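Local coordinates for ESAT-6-like protein MAB_3112 (Mycobacterium abscessus, PDB 4I0X) that is of unknown function but pairs with the ESAT-6-like protein MAB_3113 in a WXG100-family complex, and is probably secreted, at residues R28-L33 with S47-M52. The protein carries 4 engineered substitutions. Residues are numbered along the deposited sequence; the frame is centred on the assembly and turned at random.
Sequences RDVQSL and SGWDEM
Val30 and Trp49 meet inside the helical hairpin of a WXG100 protein, where helix 40-72 runs back antiparallel to helix 4-32. Both branches of the valine rest on the indole. CG2 lies over one face of the five-membered ring, 4.1 Å from its centroid and only 18° off the ring normal, a CH-pi contact. CG1 sits closer to the root of the ring, 3.8 Å from Trp49 CG, and also touches the tryptophan CB. A beta-branched residue suits this place because its two methyls diverge from CB, one reaching the stem end of the indole and the other lying over the ring, while the flat apolar indole offers them a broad face. Val30 CA and Trp49 CA, 7.6 Å apart, are the nearest pair of CA atoms across the two segments. With CG anti to the backbone N (chi1 170°), Trp49 carries its ring across toward the first helix.

Beside the valine, Gln31 sends its amide to the pyrrole side of the indole. Its chain bends at chi2, and NE2 comes to 3.8 Å from Trp49 CD1, with the amide and ring planes 51° apart. This is van der Waals contact; the main polar partner of Trp49 is Asp27, one turn before Gln31. Asp27 OD1 accepts a hydrogen bond from Trp49 NE1 and a weak one from Gln31 NE2, so the buried indole N-H is satisfied and the rotation of the ring is restrained.

Farther out, Val30 also packs on Tyr45 and on Val19 of the MAB_3113 chain, joining the hairpin to its partner. Ser32 turns its hydroxyl back onto the backbone: Ser32 OG donates a hydrogen bond to Asp29 O at 2.7 Å, the hydroxyl tilted out of the carbonyl plane.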
ATOM      1  N   ARG A  28      10.532  -9.342  -4.185  1.00 11.39           N
ATOM      2  CA  ARG A  28      11.258 -10.530  -4.582  1.00 15.51           C
ATOM      3  C   ARG A  28      10.559 -11.269  -5.737  1.00 15.42           C
ATOM      4  O   ARG A  28      11.196 -11.707  -6.709  1.00 12.95           O
ATOM      5  CB  ARG A  28      11.461 -11.434  -3.384  1.00 15.30           C
ATOM      6  CG  ARG A  28      12.440 -10.837  -2.359  1.00 18.07           C
ATOM      7  CD  ARG A  28      12.806 -11.834  -1.281  1.00 26.54           C
ATOM      8  NE  ARG A  28      11.686 -12.201  -0.419  1.00 33.28           N
ATOM      9  CZ  ARG A  28      11.353 -11.564   0.708  1.00 38.19           C
ATOM     10  NH1 ARG A  28      12.032 -10.494   1.108  1.00 32.76           N
ATOM     11  NH2 ARG A  28      10.319 -11.986   1.432  1.00 39.19           N
ATOM     12  N   ASP A  29       9.256 -11.393  -5.643  1.00 11.62           N
ATOM     13  CA  ASP A  29       8.499 -12.089  -6.689  1.00 11.64           C
ATOM     14  C   ASP A  29       8.616 -11.363  -8.021  1.00 10.88           C
ATOM     15  O   ASP A  29       8.861 -11.979  -9.074  1.00 14.93           O
ATOM     16  CB  ASP A  29       7.023 -12.147  -6.340  1.00 11.44           C
ATOM     17  CG  ASP A  29       6.706 -13.082  -5.196  1.00 23.43           C
ATOM     18  OD1 ASP A  29       7.547 -13.921  -4.807  1.00 23.79           O
ATOM     19  OD2 ASP A  29       5.570 -12.986  -4.697  1.00 26.29           O
ATOM     20  N   VAL A  30       8.420 -10.052  -7.983  1.00 11.95           N
ATOM     21  CA  VAL A  30       8.473  -9.247  -9.187  1.00  9.73           C
ATOM     22  C   VAL A  30       9.821  -9.325  -9.823  1.00 12.25           C
ATOM     23  O   VAL A  30       9.907  -9.568 -11.018  1.00 14.04           O
ATOM     24  CB  VAL A  30       8.116  -7.782  -8.948  1.00 13.38           C
ATOM     25  CG1 VAL A  30       8.437  -6.969 -10.209  1.00 20.55           C
ATOM     26  CG2 VAL A  30       6.640  -7.652  -8.577  1.00 14.39           C
ATOM     27  N   GLN A  31      10.878  -9.082  -9.049  1.00 12.32           N
ATOM     28  CA  GLN A  31      12.227  -9.179  -9.595  1.00 16.66           C
ATOM     29  C   GLN A  31      12.496 -10.557 -10.214  1.00 20.09           C
ATOM     30  O   GLN A  31      13.222 -10.645 -11.189  1.00 13.28           O
ATOM     31  CB  GLN A  31      13.300  -8.898  -8.536  1.00 21.65           C
ATOM     32  CG  GLN A  31      13.222  -7.497  -7.933  1.00 29.01           C
ATOM     33  CD  GLN A  31      12.998  -6.402  -8.977  1.00 33.46           C
ATOM     34  OE1 GLN A  31      13.617  -6.393 -10.054  1.00 35.41           O
ATOM     35  NE2 GLN A  31      12.111  -5.466  -8.653  1.00 29.13           N
ATOM     36  N   SER A  32      11.925 -11.630  -9.665  1.00 12.92           N
ATOM     37  CA  SER A  32      12.232 -12.959 -10.221  1.00 14.18           C
ATOM     38  C   SER A  32      11.677 -13.093 -11.646  1.00 13.69           C
ATOM     39  O   SER A  32      12.130 -13.963 -12.407  1.00 14.76           O
ATOM     40  CB  SER A  32      11.682 -14.088  -9.338  1.00 15.02           C
ATOM     41  OG  SER A  32      10.271 -14.204  -9.501  1.00 16.08           O
ATOM     42  N   LEU A  33      10.687 -12.275 -12.008  1.00 12.34           N
ATOM     43  CA  LEU A  33      10.105 -12.420 -13.358  1.00 15.84           C
ATOM     44  C   LEU A  33      11.058 -11.991 -14.474  1.00 15.21           C
ATOM     45  O   LEU A  33      10.927 -12.442 -15.608  1.00 17.52           O
ATOM     46  CB  LEU A  33       8.830 -11.612 -13.497  1.00 11.08           C
ATOM     47  CG  LEU A  33       7.683 -12.019 -12.594  1.00 13.91           C
ATOM     48  CD1 LEU A  33       6.637 -10.944 -12.781  1.00 13.20           C
ATOM     49  CD2 LEU A  33       7.153 -13.432 -12.929  1.00 15.42           C
ATOM     50  N   SER A  47       8.566  -0.608 -14.156  1.00 18.08           N
ATOM     51  CA  SER A  47       8.382   0.732 -13.658  1.00 16.45           C
ATOM     52  C   SER A  47       7.011   0.911 -12.928  1.00 18.85           C
ATOM     53  O   SER A  47       6.901   1.691 -12.017  1.00 13.22           O
ATOM     54  CB  SER A  47       8.666   1.783 -14.740  1.00 26.93           C
ATOM     55  OG  SER A  47       7.647   1.874 -15.689  1.00 38.54           O
ATOM     56  N   GLY A  48       6.008   0.109 -13.273  1.00 11.97           N
ATOM     57  CA  GLY A  48       4.798   0.033 -12.498  1.00 11.61           C
ATOM     58  C   GLY A  48       5.043  -0.432 -11.064  1.00 11.59           C
ATOM     59  O   GLY A  48       4.505   0.138 -10.118  1.00 13.48           O
ATOM     60  N   TRP A  49       5.844  -1.486 -10.920  1.00  9.81           N
ATOM     61  CA  TRP A  49       6.193  -2.030  -9.618  1.00 12.57           C
ATOM     62  C   TRP A  49       7.012  -1.040  -8.790  1.00  9.66           C
ATOM     63  O   TRP A  49       6.764  -0.868  -7.591  1.00 15.12           O
ATOM     64  CB  TRP A  49       6.896  -3.398  -9.717  1.00 12.75           C
ATOM     65  CG  TRP A  49       7.432  -3.747  -8.386  1.00 11.86           C
ATOM     66  CD1 TRP A  49       8.738  -3.833  -8.019  1.00 13.06           C
ATOM     67  CD2 TRP A  49       6.664  -3.979  -7.204  1.00 11.74           C
ATOM     68  NE1 TRP A  49       8.830  -4.126  -6.679  1.00 13.88           N
ATOM     69  CE2 TRP A  49       7.571  -4.202  -6.153  1.00 13.86           C
ATOM     70  CE3 TRP A  49       5.306  -3.997  -6.929  1.00 11.89           C
ATOM     71  CZ2 TRP A  49       7.153  -4.456  -4.854  1.00 12.04           C
ATOM     72  CZ3 TRP A  49       4.892  -4.265  -5.643  1.00 14.25           C
ATOM     73  CH2 TRP A  49       5.813  -4.495  -4.623  1.00 17.91           C
ATOM     74  N   ASP A  50       7.958  -0.370  -9.425  1.00 12.45           N
ATOM     75  CA  ASP A  50       8.727   0.674  -8.776  1.00 17.73           C
ATOM     76  C   ASP A  50       7.809   1.737  -8.209  1.00 15.57           C
ATOM     77  O   ASP A  50       8.015   2.189  -7.083  1.00 13.17           O
ATOM     78  CB  ASP A  50       9.684   1.318  -9.753  1.00 20.43           C
ATOM     79  CG  ASP A  50      10.849   0.409 -10.119  1.00 34.50           C
ATOM     80  OD1 ASP A  50      10.978  -0.689  -9.527  1.00 35.32           O
ATOM     81  OD2 ASP A  50      11.646   0.814 -11.000  1.00 39.22           O
ATOM     82  N   GLU A  51       6.791   2.125  -8.975  1.00 16.07           N
ATOM     83  CA  GLU A  51       5.821   3.099  -8.480  1.00 13.32           C
ATOM     84  C   GLU A  51       4.933   2.485  -7.385  1.00 12.19           C
ATOM     85  O   GLU A  51       4.679   3.105  -6.388  1.00 14.52           O
ATOM     86  CB  GLU A  51       4.982   3.697  -9.614  1.00 17.68           C
ATOM     87  CG  GLU A  51       3.858   4.551  -9.084  1.00 27.34           C
ATOM     88  CD  GLU A  51       3.127   5.357 -10.143  1.00 28.66           C
ATOM     89  OE1 GLU A  51       3.390   5.192 -11.358  1.00 40.53           O
ATOM     90  OE2 GLU A  51       2.261   6.149  -9.743  1.00 26.77           O
ATOM     91  N   MET A  52       4.466   1.254  -7.555  1.00 13.09           N
ATOM     92  CA  MET A  52       3.728   0.590  -6.492  1.00 12.03           C
ATOM     93  C   MET A  52       4.513   0.463  -5.132  1.00 14.45           C
ATOM     94  O   MET A  52       3.985   0.724  -4.046  1.00 14.70           O
ATOM     95  CB  MET A  52       3.281  -0.777  -7.009  1.00 14.69           C
ATOM     96  CG  MET A  52       2.379  -1.488  -6.123  1.00 14.29           C
ATOM     97  SD  MET A  52       1.508  -2.881  -6.912  1.00 17.05           S
ATOM     98  CE  MET A  52       0.415  -3.122  -5.534  1.00 25.13           C
TER